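Long-range contact in putative aldehyde dehydrogenase AldY (Bacillus subtilis, PDB 4DNG), which probably oxidises aldehydes to carboxylates with NAD+ and may protect the cell against stress from ethanol and related compounds: residues A[15-27]-A[35-47]. Sequence-based numbering, arbitrary orientation.
Sequences WTGGESGRTEDIL and ITTASLATGKQLE
The antiparallel beta hairpin of strands 23-27 and 36-39, near the N-terminus of this aldehyde dehydrogenase fold, runs into a loop-to-helix junction where 17-20 meets the start of helix 43-60. E24 and A38 form a hydrogen-bonded pair, both backbone N...O distances 2.9 Å. On the face shared by D25 and T37 the two side chains lie alongside each other, and T37 OG1 donates to D25 OD1 (2.6 Å) from above the carboxylate plane. At the junction Q45 ties loop to helix, suited by an amide that both donates and accepts. Its chain, extended beyond CG (chi2 -177°), carries NE2 to G17 O at 3.0 Å, in the carbonyl plane, while OE1 takes E19 N (2.8 Å) and T42 N from opposite faces of its amide. A leucine in place of Q45 would probably leave G17 O, E19 N and T42 N without these partners, costing loop 17-20 its side-chain tie to the first helical turn. T42 and Q45 make a capping box, T42 OG1 accepting from Q45 N. G18 suits its place because a CB would collide with L40 O. L40 CD1 lies over one face of the R22 guanidinium, toward its rim; that group salt-bridges D210 and E213. S39 OG accepts from G18 N at 2.6 Å.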
ATOM      1  N   TRP A  15      11.547  22.645  22.759  1.00 69.31           N
ATOM      2  CA  TRP A  15      10.221  23.259  22.840  1.00 74.92           C
ATOM      3  C   TRP A  15      10.275  24.552  22.106  1.00 76.06           C
ATOM      4  O   TRP A  15      11.037  25.441  22.452  1.00 81.03           O
ATOM      5  CB  TRP A  15       9.770  23.417  24.298  1.00 77.66           C
ATOM      6  CG  TRP A  15       9.721  22.061  24.945  1.00 73.22           C
ATOM      7  CD1 TRP A  15      10.711  21.438  25.712  1.00 72.65           C
ATOM      8  CD2 TRP A  15       8.667  21.058  24.792  1.00 67.81           C
ATOM      9  NE1 TRP A  15      10.332  20.159  26.055  1.00 67.91           N
ATOM     10  CE2 TRP A  15       9.107  19.877  25.554  1.00 65.25           C
ATOM     11  CE3 TRP A  15       7.418  21.038  24.170  1.00 69.96           C
ATOM     12  CZ2 TRP A  15       8.323  18.740  25.660  1.00 65.77           C
ATOM     13  CZ3 TRP A  15       6.638  19.878  24.272  1.00 68.44           C
ATOM     14  CH2 TRP A  15       7.079  18.762  25.003  1.00 70.14           C
ATOM     15  N   THR A  16       9.466  24.633  21.061  1.00 74.31           N
ATOM     16  CA  THR A  16       9.567  25.642  20.031  1.00 69.88           C
ATOM     17  C   THR A  16       8.194  26.243  19.861  1.00 71.38           C
ATOM     18  O   THR A  16       7.246  25.535  19.451  1.00 69.40           O
ATOM     19  CB  THR A  16       9.934  24.955  18.711  1.00 73.63           C
ATOM     20  OG1 THR A  16      11.257  24.437  18.816  1.00 75.99           O
ATOM     21  CG2 THR A  16       9.833  25.898  17.521  1.00 72.74           C
ATOM     22  N   GLY A  17       8.085  27.536  20.165  1.00 68.15           N
ATOM     23  CA  GLY A  17       6.865  28.306  19.891  1.00 65.99           C
ATOM     24  C   GLY A  17       6.491  28.339  18.409  1.00 64.93           C
ATOM     25  O   GLY A  17       7.318  28.073  17.534  1.00 65.01           O
ATOM     26  N   GLY A  18       5.232  28.663  18.133  1.00 71.13           N
ATOM     27  CA  GLY A  18       4.754  28.848  16.773  1.00 72.39           C
ATOM     28  C   GLY A  18       5.099  30.220  16.233  1.00 74.48           C
ATOM     29  O   GLY A  18       4.990  31.218  16.934  1.00 69.61           O
ATOM     30  N   GLU A  19       5.483  30.268  14.964  1.00 78.32           N
ATOM     31  CA  GLU A  19       5.927  31.506  14.351  1.00 78.89           C
ATOM     32  C   GLU A  19       4.859  32.199  13.517  1.00 79.56           C
ATOM     33  O   GLU A  19       5.164  33.134  12.782  1.00 83.05           O
ATOM     34  CB  GLU A  19       7.146  31.229  13.473  1.00 79.77           C
ATOM     35  CG  GLU A  19       8.409  30.907  14.245  1.00 79.17           C
ATOM     36  CD  GLU A  19       9.091  32.153  14.750  1.00 89.88           C
ATOM     37  OE1 GLU A  19       8.592  32.764  15.722  1.00 84.08           O
ATOM     38  OE2 GLU A  19      10.131  32.522  14.161  1.00108.11           O
ATOM     39  N   SER A  20       3.614  31.756  13.622  1.00 72.07           N
ATOM     40  CA  SER A  20       2.596  32.186  12.663  1.00 65.68           C
ATOM     41  C   SER A  20       1.854  33.432  13.104  1.00 68.40           C
ATOM     42  O   SER A  20       1.128  34.031  12.314  1.00 73.07           O
ATOM     43  CB  SER A  20       1.577  31.071  12.457  1.00 66.50           C
ATOM     44  OG  SER A  20       0.476  31.208  13.346  1.00 64.60           O
ATOM     45  N   GLY A  21       2.014  33.795  14.373  1.00 67.47           N
ATOM     46  CA  GLY A  21       1.287  34.903  14.972  1.00 66.44           C
ATOM     47  C   GLY A  21      -0.001  34.466  15.644  1.00 70.88           C
ATOM     48  O   GLY A  21      -0.462  35.098  16.588  1.00 77.37           O
ATOM     49  N   ARG A  22      -0.574  33.371  15.163  1.00 71.88           N
ATOM     50  CA  ARG A  22      -1.911  32.946  15.578  1.00 72.26           C
ATOM     51  C   ARG A  22      -1.807  32.019  16.774  1.00 68.68           C
ATOM     52  O   ARG A  22      -0.787  31.352  16.972  1.00 67.94           O
ATOM     53  CB  ARG A  22      -2.649  32.231  14.420  1.00 65.78           C
ATOM     54  CG  ARG A  22      -3.185  33.147  13.316  1.00 64.32           C
ATOM     55  CD  ARG A  22      -4.378  32.516  12.572  1.00 65.62           C
ATOM     56  NE  ARG A  22      -3.935  31.297  11.933  1.00 67.28           N
ATOM     57  CZ  ARG A  22      -4.452  30.094  12.107  1.00 72.01           C
ATOM     58  NH1 ARG A  22      -5.543  29.905  12.850  1.00 66.08           N
ATOM     59  NH2 ARG A  22      -3.880  29.079  11.473  1.00 74.73           N
ATOM     60  N   THR A  23      -2.864  31.976  17.575  1.00 67.00           N
ATOM     61  CA  THR A  23      -2.886  31.091  18.728  1.00 67.22           C
ATOM     62  C   THR A  23      -4.270  30.494  18.896  1.00 76.34           C
ATOM     63  O   THR A  23      -5.249  31.012  18.365  1.00 81.58           O
ATOM     64  CB  THR A  23      -2.561  31.821  20.025  1.00 65.99           C
ATOM     65  OG1 THR A  23      -3.650  32.682  20.330  1.00 70.49           O
ATOM     66  CG2 THR A  23      -1.282  32.650  19.905  1.00 69.78           C
ATOM     67  N   GLU A  24      -4.340  29.395  19.638  1.00 76.08           N
ATOM     68  CA  GLU A  24      -5.595  28.761  19.939  1.00 69.13           C
ATOM     69  C   GLU A  24      -5.628  28.322  21.378  1.00 72.27           C
ATOM     70  O   GLU A  24      -4.676  27.721  21.885  1.00 75.06           O
ATOM     71  CB  GLU A  24      -5.792  27.542  19.058  1.00 70.22           C
ATOM     72  CG  GLU A  24      -7.086  26.814  19.365  1.00 70.61           C
ATOM     73  CD  GLU A  24      -7.743  26.246  18.133  1.00 78.07           C
ATOM     74  OE1 GLU A  24      -7.265  26.527  17.011  1.00 78.19           O
ATOM     75  OE2 GLU A  24      -8.752  25.525  18.287  1.00 84.96           O
ATOM     76  N   ASP A  25      -6.744  28.617  22.030  1.00 71.20           N
ATOM     77  CA  ASP A  25      -6.979  28.145  23.367  1.00 67.62           C
ATOM     78  C   ASP A  25      -7.424  26.687  23.337  1.00 70.46           C
ATOM     79  O   ASP A  25      -8.402  26.329  22.640  1.00 70.41           O
ATOM     80  CB  ASP A  25      -8.030  29.029  24.031  1.00 69.38           C
ATOM     81  CG  ASP A  25      -7.553  30.453  24.222  1.00 80.59           C
ATOM     82  OD1 ASP A  25      -6.342  30.719  24.024  1.00 87.63           O
ATOM     83  OD2 ASP A  25      -8.391  31.310  24.565  1.00 85.42           O
ATOM     84  N   ILE A  26      -6.698  25.836  24.060  1.00 65.57           N
ATOM     85  CA  ILE A  26      -7.130  24.450  24.215  1.00 65.85           C
ATOM     86  C   ILE A  26      -8.086  24.423  25.390  1.00 72.91           C
ATOM     87  O   ILE A  26      -7.751  24.883  26.486  1.00 77.27           O
ATOM     88  CB  ILE A  26      -5.962  23.467  24.409  1.00 63.44           C
ATOM     89  CG1 ILE A  26      -4.954  23.648  23.263  1.00 59.50           C
ATOM     90  CG2 ILE A  26      -6.493  22.040  24.514  1.00 59.31           C
ATOM     91  CD1 ILE A  26      -3.783  22.700  23.279  1.00 58.47           C
ATOM     92  N   LEU A  27      -9.280  23.895  25.144  1.00 74.60           N
ATOM     93  CA  LEU A  27     -10.375  24.006  26.092  1.00 70.11           C
ATOM     94  C   LEU A  27     -10.753  22.677  26.736  1.00 73.42           C
ATOM     95  O   LEU A  27     -10.621  21.619  26.128  1.00 86.38           O
ATOM     96  CB  LEU A  27     -11.597  24.634  25.404  1.00 68.31           C
ATOM     97  CG  LEU A  27     -11.473  26.001  24.694  1.00 70.22           C
ATOM     98  CD1 LEU A  27     -12.840  26.493  24.221  1.00 69.52           C
ATOM     99  CD2 LEU A  27     -10.814  27.071  25.553  1.00 69.92           C
ATOM    100  N   ILE A  35      -7.431  25.458  29.165  1.00 75.85           N
ATOM    101  CA  ILE A  35      -6.382  24.629  29.758  1.00 69.96           C
ATOM    102  C   ILE A  35      -5.001  25.265  29.539  1.00 70.86           C
ATOM    103  O   ILE A  35      -4.253  25.443  30.495  1.00 77.02           O
ATOM    104  CB  ILE A  35      -6.449  23.183  29.216  1.00 69.73           C
ATOM    105  CG1 ILE A  35      -7.788  22.535  29.622  1.00 66.96           C
ATOM    106  CG2 ILE A  35      -5.219  22.371  29.655  1.00 67.08           C
ATOM    107  CD1 ILE A  35      -8.108  21.247  28.890  1.00 65.56           C
ATOM    108  N   THR A  36      -4.667  25.543  28.274  1.00 68.37           N
ATOM    109  CA  THR A  36      -3.595  26.461  27.863  1.00 70.59           C
ATOM    110  C   THR A  36      -3.953  27.163  26.572  1.00 74.31           C
ATOM    111  O   THR A  36      -5.000  26.923  25.952  1.00 76.62           O
ATOM    112  CB  THR A  36      -2.301  25.770  27.412  1.00 71.24           C
ATOM    113  OG1 THR A  36      -2.590  24.473  26.858  1.00 66.59           O
ATOM    114  CG2 THR A  36      -1.325  25.700  28.495  1.00 68.88           C
ATOM    115  N   THR A  37      -2.999  27.972  26.147  1.00 71.06           N
ATOM    116  CA  THR A  37      -3.011  28.643  24.864  1.00 76.51           C
ATOM    117  C   THR A  37      -1.772  28.188  24.083  1.00 70.46           C
ATOM    118  O   THR A  37      -0.653  28.170  24.599  1.00 69.48           O
ATOM    119  CB  THR A  37      -3.025  30.168  25.084  1.00 74.14           C
ATOM    120  OG1 THR A  37      -4.301  30.521  25.625  1.00 73.06           O
ATOM    121  CG2 THR A  37      -2.789  30.930  23.781  1.00 70.37           C
ATOM    122  N   ALA A  38      -1.971  27.785  22.845  1.00 67.03           N
ATOM    123  CA  ALA A  38      -0.846  27.286  22.083  1.00 72.84           C
ATOM    124  C   ALA A  38      -0.680  28.129  20.838  1.00 74.30           C
ATOM    125  O   ALA A  38      -1.663  28.427  20.142  1.00 75.94           O
ATOM    126  CB  ALA A  38      -1.040  25.821  21.727  1.00 69.25           C
ATOM    127  N   SER A  39       0.564  28.518  20.582  1.00 67.03           N
ATOM    128  CA  SER A  39       0.939  29.227  19.364  1.00 69.11           C
ATOM    129  C   SER A  39       1.095  28.224  18.225  1.00 76.17           C
ATOM    130  O   SER A  39       1.676  27.142  18.407  1.00 78.86           O
ATOM    131  CB  SER A  39       2.250  29.971  19.571  1.00 65.84           C
ATOM    132  OG  SER A  39       3.295  29.047  19.780  1.00 65.76           O
ATOM    133  N   LEU A  40       0.591  28.608  17.055  1.00 70.13           N
ATOM    134  CA  LEU A  40       0.495  27.728  15.903  1.00 64.21           C
ATOM    135  C   LEU A  40       1.748  27.826  15.049  1.00 66.26           C
ATOM    136  O   LEU A  40       2.155  28.915  14.654  1.00 67.11           O
ATOM    137  CB  LEU A  40      -0.738  28.107  15.079  1.00 59.02           C
ATOM    138  CG  LEU A  40      -2.032  28.013  15.889  1.00 57.50           C
ATOM    139  CD1 LEU A  40      -3.256  28.381  15.053  1.00 54.17           C
ATOM    140  CD2 LEU A  40      -2.152  26.606  16.462  1.00 56.21           C
ATOM    141  N   ALA A  41       2.357  26.686  14.759  1.00 61.32           N
ATOM    142  CA  ALA A  41       3.574  26.646  13.959  1.00 63.59           C
ATOM    143  C   ALA A  41       3.242  26.860  12.476  1.00 69.72           C
ATOM    144  O   ALA A  41       2.091  26.688  12.066  1.00 72.25           O
ATOM    145  CB  ALA A  41       4.275  25.320  14.167  1.00 61.85           C
ATOM    146  N   THR A  42       4.242  27.221  11.673  1.00 70.92           N
ATOM    147  CA  THR A  42       3.989  27.614  10.279  1.00 74.14           C
ATOM    148  C   THR A  42       4.374  26.552   9.293  1.00 67.64           C
ATOM    149  O   THR A  42       5.171  25.647   9.611  1.00 67.46           O
ATOM    150  CB  THR A  42       4.836  28.825   9.853  1.00 75.81           C
ATOM    151  OG1 THR A  42       6.202  28.416   9.739  1.00 78.78           O
ATOM    152  CG2 THR A  42       4.719  29.947  10.851  1.00 78.12           C
ATOM    153  N   GLY A  43       3.847  26.698   8.076  1.00 59.12           N
ATOM    154  CA  GLY A  43       4.351  25.943   6.921  1.00 56.40           C
ATOM    155  C   GLY A  43       5.868  25.802   6.884  1.00 59.46           C
ATOM    156  O   GLY A  43       6.390  24.685   6.787  1.00 62.01           O
ATOM    157  N   LYS A  44       6.584  26.925   7.002  1.00 63.71           N
ATOM    158  CA  LYS A  44       8.035  26.893   6.975  1.00 69.61           C
ATOM    159  C   LYS A  44       8.592  26.000   8.095  1.00 72.20           C
ATOM    160  O   LYS A  44       9.429  25.135   7.836  1.00 72.51           O
ATOM    161  CB  LYS A  44       8.609  28.311   7.039  1.00 86.49           C
ATOM    162  CG  LYS A  44       9.939  28.486   6.314  1.00 93.80           C
ATOM    163  CD  LYS A  44      11.127  28.169   7.207  1.00 99.24           C
ATOM    164  CE  LYS A  44      12.417  28.099   6.406  1.00102.44           C
ATOM    165  NZ  LYS A  44      13.582  27.929   7.318  1.00101.19           N
ATOM    166  N   GLN A  45       8.103  26.190   9.323  1.00 70.04           N
ATOM    167  CA  GLN A  45       8.509  25.367  10.479  1.00 69.00           C
ATOM    168  C   GLN A  45       8.320  23.845  10.251  1.00 67.65           C
ATOM    169  O   GLN A  45       9.168  23.026  10.657  1.00 61.83           O
ATOM    170  CB  GLN A  45       7.747  25.808  11.735  1.00 68.31           C
ATOM    171  CG  GLN A  45       8.204  27.136  12.320  1.00 69.16           C
ATOM    172  CD  GLN A  45       7.467  27.500  13.593  1.00 68.58           C
ATOM    173  OE1 GLN A  45       6.336  27.986  13.553  1.00 76.78           O
ATOM    174  NE2 GLN A  45       8.112  27.283  14.733  1.00 63.11           N
ATOM    175  N   LEU A  46       7.210  23.481   9.608  1.00 63.95           N
ATOM    176  CA  LEU A  46       6.930  22.077   9.262  1.00 68.30           C
ATOM    177  C   LEU A  46       7.979  21.552   8.304  1.00 69.30           C
ATOM    178  O   LEU A  46       8.546  20.486   8.530  1.00 72.93           O
ATOM    179  CB  LEU A  46       5.516  21.902   8.676  1.00 67.14           C
ATOM    180  CG  LEU A  46       4.988  20.509   8.299  1.00 61.11           C
ATOM    181  CD1 LEU A  46       4.937  19.570   9.496  1.00 64.37           C
ATOM    182  CD2 LEU A  46       3.619  20.614   7.631  1.00 53.20           C
ATOM    183  N   GLU A  47       8.252  22.312   7.246  1.00 71.10           N
ATOM    184  CA  GLU A  47       9.330  21.945   6.321  1.00 67.14           C
ATOM    185  C   GLU A  47      10.687  21.821   7.023  1.00 64.35           C
ATOM    186  O   GLU A  47      11.397  20.860   6.767  1.00 69.57           O
ATOM    187  CB  GLU A  47       9.401  22.880   5.121  1.00 63.92           C
ATOM    188  CG  GLU A  47       8.165  22.843   4.239  1.00 70.20           C
ATOM    189  CD  GLU A  47       7.854  24.191   3.598  1.00 85.80           C
ATOM    190  OE1 GLU A  47       8.389  25.216   4.066  1.00101.18           O
ATOM    191  OE2 GLU A  47       7.064  24.244   2.637  1.00 84.11           O
TER